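Local coordinates for protein (endoglucanase (e.c.3.2.1.4)) (Streptomyces lividans, PDB 2NLR), which probably cleaves internal beta-1,4-glucosidic bonds of cellulose through a glycosyl-enzyme intermediate, as a family 12 endoglucanase, at residues Ser83-Ser88 against Ser173-Asp178; Ser88-Phe93 against Ala212-Ser217. One frame throughout, in Å; residues are numbered along the deposited sequence.

Contact 1 of 2, residues Ser83-Ser88 against Ser173-Asp178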
ATOM      1  N   SER A  83       5.687   2.615 -19.700  1.00 16.27           N
ATOM      2  CA  SER A  83       4.722   2.001 -20.573  1.00 17.34           C
ATOM      3  C   SER A  83       3.636   1.226 -19.870  1.00 14.51           C
ATOM      4  O   SER A  83       2.503   1.138 -20.316  1.00 17.19           O
ATOM      5  CB  SER A  83       5.524   1.022 -21.486  1.00 25.32           C
ATOM      6  OG  SER A  83       6.202  -0.022 -20.776  1.00 37.11           O
ATOM      7  N   ALA A  84       3.935   0.620 -18.766  1.00 12.47           N
ATOM      8  CA  ALA A  84       3.042  -0.187 -17.976  1.00 11.01           C
ATOM      9  C   ALA A  84       3.646  -0.466 -16.638  1.00 10.55           C
ATOM     10  O   ALA A  84       4.877  -0.573 -16.544  1.00 11.68           O
ATOM     11  CB  ALA A  84       2.715  -1.540 -18.665  1.00 12.41           C
ATOM     12  N   ALA A  85       2.810  -0.653 -15.605  1.00 10.38           N
ATOM     13  CA  ALA A  85       3.266  -0.973 -14.255  1.00 10.35           C
ATOM     14  C   ALA A  85       2.422  -2.072 -13.695  1.00  9.53           C
ATOM     15  O   ALA A  85       1.700  -1.856 -12.694  1.00 10.04           O
ATOM     16  CB  ALA A  85       3.321   0.289 -13.363  1.00 11.66           C
ATOM     17  N   PRO A  86       2.473  -3.268 -14.250  1.00  9.33           N
ATOM     18  CA  PRO A  86       1.629  -4.360 -13.770  1.00  9.32           C
ATOM     19  C   PRO A  86       1.971  -4.761 -12.344  1.00  9.53           C
ATOM     20  O   PRO A  86       3.157  -4.808 -11.961  1.00 11.03           O
ATOM     21  CB  PRO A  86       1.934  -5.495 -14.752  1.00  9.99           C
ATOM     22  CG  PRO A  86       3.358  -5.220 -15.230  1.00 10.10           C
ATOM     23  CD  PRO A  86       3.376  -3.708 -15.330  1.00 10.09           C
ATOM     24  N   SER A  87       0.947  -5.082 -11.575  1.00  9.33           N
ATOM     25  CA  SER A  87       1.087  -5.622 -10.250  1.00  9.80           C
ATOM     26  C   SER A  87      -0.000  -6.653 -10.039  1.00  9.80           C
ATOM     27  O   SER A  87      -1.078  -6.583 -10.596  1.00 11.00           O
ATOM     28  CB  SER A  87       1.024  -4.484  -9.198  1.00  9.90           C
ATOM     29  OG  SER A  87       1.251  -4.938  -7.892  1.00 10.56           O
ATOM     30  N   SER A  88       0.302  -7.631  -9.184  1.00 10.73           N
ATOM     31  CA  SER A  88      -0.713  -8.609  -8.788  0.51 10.90           C
ATOM     32  C   SER A  88      -0.555  -8.971  -7.322  1.00 11.03           C
ATOM     33  O   SER A  88       0.507  -8.781  -6.709  1.00 12.87           O
ATOM     34  CB  SER A  88      -0.655  -9.920  -9.563  0.51 10.64           C
ATOM     35  OG  SER A  88       0.583 -10.548  -9.228  0.51 12.74           O
ATOM     36  N   SER A 173      -4.908  -8.844 -10.676  1.00 10.57           N
ATOM     37  CA  SER A 173      -3.785  -8.310 -11.439  1.00 10.66           C
ATOM     38  C   SER A 173      -4.274  -7.060 -12.165  1.00  9.57           C
ATOM     39  O   SER A 173      -5.380  -7.037 -12.664  1.00 12.41           O
ATOM     40  CB  SER A 173      -3.319  -9.270 -12.550  0.61 12.08           C
ATOM     41  OG  SER A 173      -2.889 -10.496 -12.020  0.61 14.43           O
ATOM     42  N   PHE A 174      -3.488  -6.017 -12.167  1.00  9.46           N
ATOM     43  CA  PHE A 174      -3.908  -4.718 -12.680  1.00  9.44           C
ATOM     44  C   PHE A 174      -2.680  -3.894 -13.041  1.00  9.36           C
ATOM     45  O   PHE A 174      -1.550  -4.259 -12.726  1.00  9.90           O
ATOM     46  CB  PHE A 174      -4.764  -3.975 -11.656  1.00 10.02           C
ATOM     47  CG  PHE A 174      -4.045  -3.563 -10.410  1.00  9.16           C
ATOM     48  CD1 PHE A 174      -3.750  -4.437  -9.390  1.00  9.99           C
ATOM     49  CD2 PHE A 174      -3.645  -2.247 -10.245  1.00  9.73           C
ATOM     50  CE1 PHE A 174      -3.087  -4.042  -8.262  1.00 10.62           C
ATOM     51  CE2 PHE A 174      -3.018  -1.820  -9.076  1.00  9.95           C
ATOM     52  CZ  PHE A 174      -2.712  -2.704  -8.073  1.00 10.72           C
ATOM     53  N   ASP A 175      -2.917  -2.788 -13.738  1.00  9.12           N
ATOM     54  CA  ASP A 175      -1.865  -1.849 -14.095  1.00  8.81           C
ATOM     55  C   ASP A 175      -1.904  -0.666 -13.137  1.00  9.27           C
ATOM     56  O   ASP A 175      -2.857   0.101 -13.126  1.00  9.26           O
ATOM     57  CB  ASP A 175      -2.041  -1.404 -15.539  1.00  9.51           C
ATOM     58  CG  ASP A 175      -0.778  -0.763 -16.095  1.00 10.07           C
ATOM     59  OD1 ASP A 175       0.033  -0.208 -15.304  1.00 10.56           O
ATOM     60  OD2 ASP A 175      -0.652  -0.796 -17.335  1.00 11.31           O
ATOM     61  N   VAL A 176      -0.844  -0.524 -12.331  1.00  9.05           N
ATOM     62  CA  VAL A 176      -0.759   0.638 -11.459  1.00  9.03           C
ATOM     63  C   VAL A 176      -0.914   1.932 -12.218  1.00  9.12           C
ATOM     64  O   VAL A 176      -1.468   2.927 -11.733  1.00  9.67           O
ATOM     65  CB  VAL A 176       0.577   0.582 -10.660  1.00  9.94           C
ATOM     66  CG1 VAL A 176       0.945   1.883 -10.048  1.00 11.09           C
ATOM     67  CG2 VAL A 176       0.538  -0.566  -9.631  1.00 10.72           C
ATOM     68  N   MET A 177      -0.432   1.973 -13.495  1.00  9.52           N
ATOM     69  CA  MET A 177      -0.562   3.203 -14.278  0.63  9.94           C
ATOM     70  C   MET A 177      -2.002   3.589 -14.516  1.00  9.42           C
ATOM     71  O   MET A 177      -2.253   4.782 -14.769  1.00 10.34           O
ATOM     72  CB  MET A 177       0.197   3.156 -15.602  0.63 12.06           C
ATOM     73  CG  MET A 177       1.675   3.177 -15.395  0.63 11.64           C
ATOM     74  SD  MET A 177       2.416   4.615 -14.680  0.63 15.17           S
ATOM     75  CE  MET A 177       1.794   6.033 -15.495  0.63 26.23           C
ATOM     76  N   ASP A 178      -2.941   2.682 -14.488  1.00  9.47           N
ATOM     77  CA  ASP A 178      -4.344   3.083 -14.658  1.00  9.17           C
ATOM     78  C   ASP A 178      -4.762   3.978 -13.506  1.00  9.53           C
ATOM     79  O   ASP A 178      -5.524   4.945 -13.673  1.00  9.96           O
ATOM     80  CB  ASP A 178      -5.248   1.864 -14.754  1.00  9.56           C
ATOM     81  CG  ASP A 178      -5.143   1.027 -16.010  1.00  9.54           C
ATOM     82  OD1 ASP A 178      -4.281   1.262 -16.874  1.00 13.03           O
ATOM     83  OD2 ASP A 178      -5.985   0.098 -16.115  1.00  9.47           O
TER
HETATM   84  O   HOH W   1      -0.143   1.360 -18.916  1.00 17.15           O

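Contact 2 of 2, residues Ser88-Phe93 against Ala212-Ser217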
ATOM      1  N   SER A  88       0.302  -7.631  -9.184  1.00 10.73           N
ATOM      2  CA  SER A  88      -0.713  -8.609  -8.788  0.51 10.90           C
ATOM      3  C   SER A  88      -0.555  -8.971  -7.322  1.00 11.03           C
ATOM      4  O   SER A  88       0.507  -8.781  -6.709  1.00 12.87           O
ATOM      5  CB  SER A  88      -0.655  -9.920  -9.563  0.51 10.64           C
ATOM      6  OG  SER A  88       0.583 -10.548  -9.228  0.51 12.74           O
ATOM      7  N   ILE A  89      -1.678  -9.420  -6.773  1.00 11.15           N
ATOM      8  CA  ILE A  89      -1.729  -9.729  -5.370  1.00 10.90           C
ATOM      9  C   ILE A  89      -2.737 -10.843  -5.148  1.00 10.88           C
ATOM     10  O   ILE A  89      -3.731 -10.980  -5.835  1.00 11.01           O
ATOM     11  CB  ILE A  89      -2.088  -8.503  -4.530  1.00 13.06           C
ATOM     12  CG1 ILE A  89      -1.811  -8.797  -3.032  1.00 16.66           C
ATOM     13  CG2 ILE A  89      -3.502  -8.055  -4.806  1.00 14.39           C
ATOM     14  CD1 ILE A  89      -1.196  -7.734  -2.267  1.00 17.72           C
ATOM     15  N   SER A  90      -2.454 -11.640  -4.128  1.00 11.03           N
ATOM     16  CA  SER A  90      -3.370 -12.611  -3.504  1.00 11.44           C
ATOM     17  C   SER A  90      -3.360 -12.347  -2.011  1.00 11.12           C
ATOM     18  O   SER A  90      -2.268 -12.401  -1.393  1.00 11.60           O
ATOM     19  CB  SER A  90      -2.966 -14.057  -3.809  1.00 13.63           C
ATOM     20  OG  SER A  90      -3.749 -14.942  -3.019  1.00 15.43           O
ATOM     21  N   TYR A  91      -4.528 -12.077  -1.465  1.00 10.82           N
ATOM     22  CA  TYR A  91      -4.690 -11.771  -0.056  1.00 10.76           C
ATOM     23  C   TYR A  91      -5.391 -12.887   0.689  1.00 11.28           C
ATOM     24  O   TYR A  91      -6.302 -13.555   0.134  1.00 13.51           O
ATOM     25  CB  TYR A  91      -5.534 -10.535   0.068  1.00 11.46           C
ATOM     26  CG  TYR A  91      -4.949  -9.185  -0.003  1.00 10.30           C
ATOM     27  CD1 TYR A  91      -4.008  -8.776   0.939  1.00 10.78           C
ATOM     28  CD2 TYR A  91      -5.321  -8.261  -0.933  1.00 10.12           C
ATOM     29  CE1 TYR A  91      -3.451  -7.530   0.932  1.00 10.16           C
ATOM     30  CE2 TYR A  91      -4.799  -6.977  -0.948  1.00  9.91           C
ATOM     31  CZ  TYR A  91      -3.875  -6.616  -0.029  1.00  9.69           C
ATOM     32  OH  TYR A  91      -3.365  -5.313  -0.037  1.00 10.26           O
ATOM     33  N   GLY A  92      -5.003 -13.067   1.934  1.00 12.05           N
ATOM     34  CA  GLY A  92      -5.691 -13.879   2.941  1.00 13.11           C
ATOM     35  C   GLY A  92      -6.316 -12.983   3.986  1.00 12.28           C
ATOM     36  O   GLY A  92      -5.634 -12.228   4.669  1.00 13.42           O
ATOM     37  N   PHE A  93      -7.631 -13.007   4.068  1.00 13.13           N
ATOM     38  CA  PHE A  93      -8.393 -12.160   4.984  1.00 12.86           C
ATOM     39  C   PHE A  93      -8.746 -12.937   6.238  1.00 14.64           C
ATOM     40  O   PHE A  93      -8.690 -14.146   6.278  1.00 19.29           O
ATOM     41  CB  PHE A  93      -9.659 -11.596   4.316  1.00 13.92           C
ATOM     42  CG  PHE A  93      -9.388 -10.796   3.084  1.00 12.54           C
ATOM     43  CD1 PHE A  93      -8.369  -9.846   3.078  1.00 12.49           C
ATOM     44  CD2 PHE A  93     -10.146 -10.943   1.932  1.00 13.96           C
ATOM     45  CE1 PHE A  93      -8.148  -9.084   1.942  1.00 12.36           C
ATOM     46  CE2 PHE A  93      -9.904 -10.175   0.817  1.00 13.39           C
ATOM     47  CZ  PHE A  93      -8.911  -9.236   0.829  1.00 12.99           C
ATOM     48  N   ALA A 212      -2.768 -12.102   5.603  1.00 11.12           N
ATOM     49  CA  ALA A 212      -1.622 -12.503   4.833  1.00 11.10           C
ATOM     50  C   ALA A 212      -1.654 -11.901   3.443  1.00 10.93           C
ATOM     51  O   ALA A 212      -2.701 -11.755   2.783  1.00 11.21           O
ATOM     52  CB  ALA A 212      -1.583 -14.015   4.648  1.00 14.13           C
ATOM     53  N   VAL A 213      -0.477 -11.572   2.923  1.00 11.47           N
ATOM     54  CA  VAL A 213      -0.221 -11.411   1.481  1.00 11.37           C
ATOM     55  C   VAL A 213       0.352 -12.732   1.030  1.00 11.20           C
ATOM     56  O   VAL A 213       1.469 -13.120   1.393  1.00 12.50           O
ATOM     57  CB  VAL A 213       0.718 -10.239   1.178  1.00 11.10           C
ATOM     58  CG1 VAL A 213       1.132 -10.308  -0.293  1.00 12.52           C
ATOM     59  CG2 VAL A 213       0.007  -8.941   1.540  1.00 12.73           C
ATOM     60  N   ASN A 214      -0.419 -13.522   0.318  1.00 11.63           N
ATOM     61  CA  ASN A 214       0.021 -14.810  -0.148  1.00 11.88           C
ATOM     62  C   ASN A 214       1.029 -14.668  -1.272  1.00 12.93           C
ATOM     63  O   ASN A 214       1.976 -15.455  -1.333  1.00 16.44           O
ATOM     64  CB  ASN A 214      -1.167 -15.637  -0.622  1.00 13.50           C
ATOM     65  CG  ASN A 214      -2.234 -15.901   0.375  1.00 14.86           C
ATOM     66  OD1 ASN A 214      -1.927 -16.215   1.524  1.00 19.16           O
ATOM     67  ND2 ASN A 214      -3.494 -15.754  -0.047  1.00 17.25           N
ATOM     68  N   SER A 215       0.836 -13.721  -2.155  1.00 12.02           N
ATOM     69  CA  SER A 215       1.758 -13.475  -3.235  1.00 13.36           C
ATOM     70  C   SER A 215       1.596 -12.022  -3.683  1.00 11.14           C
ATOM     71  O   SER A 215       0.524 -11.440  -3.528  1.00 11.48           O
ATOM     72  CB  SER A 215       1.583 -14.350  -4.474  1.00 16.65           C
ATOM     73  OG  SER A 215       0.284 -14.210  -5.003  1.00 22.07           O
ATOM     74  N   PHE A 216       2.672 -11.512  -4.245  1.00 12.47           N
ATOM     75  CA  PHE A 216       2.708 -10.144  -4.723  1.00 11.78           C
ATOM     76  C   PHE A 216       3.700 -10.062  -5.876  1.00 11.47           C
ATOM     77  O   PHE A 216       4.763 -10.673  -5.804  1.00 13.37           O
ATOM     78  CB  PHE A 216       3.189  -9.219  -3.637  1.00 11.89           C
ATOM     79  CG  PHE A 216       3.538  -7.794  -4.019  1.00 10.79           C
ATOM     80  CD1 PHE A 216       2.546  -6.848  -4.196  1.00 11.21           C
ATOM     81  CD2 PHE A 216       4.826  -7.398  -4.200  1.00 11.74           C
ATOM     82  CE1 PHE A 216       2.814  -5.546  -4.507  1.00 11.97           C
ATOM     83  CE2 PHE A 216       5.142  -6.059  -4.494  1.00 11.80           C
ATOM     84  CZ  PHE A 216       4.122  -5.142  -4.627  1.00 11.93           C
ATOM     85  N   SER A 217       3.377  -9.278  -6.875  0.89 10.95           N
ATOM     86  CA  SER A 217       4.339  -8.916  -7.890  0.89 11.23           C
ATOM     87  C   SER A 217       4.191  -7.429  -8.249  0.89 10.18           C
ATOM     88  O   SER A 217       3.071  -6.929  -8.153  0.89 10.47           O
ATOM     89  CB  SER A 217       4.182  -9.791  -9.150  0.89 14.08           C
ATOM     90  OG  SER A 217       2.944  -9.571  -9.782  0.89 18.10           O
TER
HETATM   91  O   HOH W   2       0.587 -12.321  -7.014  1.00 27.83           O

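Contact 1 of 2, residues Ser83-Ser88 against Ser173-Asp178
Ala84 meets Asp175 at the carboxylate: its CB lies 3.7 Å from Asp175 OD2. That oxygen also accepts from a water 2.7 Å away, which donates its other hydrogen to Ser83 O. Ala85 N donates to Asp175 OD1 over 2.8 Å, while Met177 N reaches the same OD1 at 2.9 Å from the other face of the carboxylate, so two opposed donors restrain its rotation. CG of Asp175 is anti to the backbone N (chi1 -163°), which puts the carboxylate between the loop residues Ala84 and Ala85 and the first turn of helix 176-185, where it serves as the N-cap. Ala85 O accepts from Val176 N, and Ala85 CB packs against Val176 CB and Met177 CG. From Pro86 onward the segment is the strand neighbouring 171-175, the outermost strand on that side of the six-stranded antiparallel sheet of the family 12 beta-sandwich; the short axes run at 154°. Pro86, without an N-H, forms a non-hydrogen-bonded pair with Asp175, and its CA approaches Phe174 O to 3.3 Å. Ser87 and Phe174 exchange two backbone bonds, each 2.9 Å between N and O. The Phe174 ring comes back toward the partner strand, its CD1 3.6 Å from Ser87 O, and also meets the Tyr103 ring edge-to-face. Ser88 pairs with Ser173 without hydrogen bonds.

Contact 2 of 2, residues Ser88-Phe93 against Ala212-Ser217
Ile89 and Val213 cross at about a right angle, with Ile89 CD1 4.0 Å from Val213 CG1. Val213 and Tyr91 lie side by side, pointing the same way, with Val213 CG2 3.8 Å from Tyr91 CE1, so the two methyls of one valine serve two neighbours on the opposite strand. Ile89 CD1 also lies over one face of the Tyr91 ring, 3.7 Å above its plane and offset toward the rim. The same Ile89 CD1 reaches Phe216 CD1 more loosely, at 4.3 Å. Beyond this cluster, Ala200 of strand 194-204 meets Ile89, Tyr91 and Phe216, which places the cluster in the interface between the two sheets of the family 12 jelly roll; Tyr91 OH is hydrogen-bonded to Gly201 O. The strands are antiparallel neighbours, their short axes at 150°, and their pairing slips by one residue between Ser90 and Tyr91. Asn214 and Ser215 both face Ser90, a classic beta bulge: Asn214 N gives Ser90 O a 2.8 Å bond, Ser215 N only a weak one at 3.5 Å. Asn214 has helix-like backbone angles (phi -73°, psi -39°), as expected at the first bulge position. Past the bulge, Gly92 and Ala212 exchange backbone bonds in both directions. On the opposite face of the sheet lie polar groups. Asn214 ND2 donates to Ser90 OG over 3.1 Å, with that oxygen in the amide plane. Water joins Ser215 OG to Ser88 OG. In the conformers given, Ser88 OG and Ser217 OG are hydrogen-bonded at 2.6 Å, either being able to donate; both serines have a second conformer, so this link and the water bridge at Ser88 may not be permanent.

Overall arrangement
Contacts 1 and 2 share strand 86-92, which has strand 171-175 on one side and strand 212-218 on the other, and their centres lie 15 Å apart. Ser88 belongs to both. A further tie passes from Ser87 OG to Ser217 O, a probable hydrogen bond of 2.7 Å, and the same OG packs 3.8 Å from Phe216 CE1. Along the chain the segments alternate, so the two pairings interlock parts distant in sequence. The Tyr91 side chain of contact 2 remains about 11 Å from the bound 2-deoxy-2-fluoroglucose and does not touch it. In the family 12 fold the larger sheet is expected to line the substrate cleft, consistent with both contacts lying in the sheet behind it.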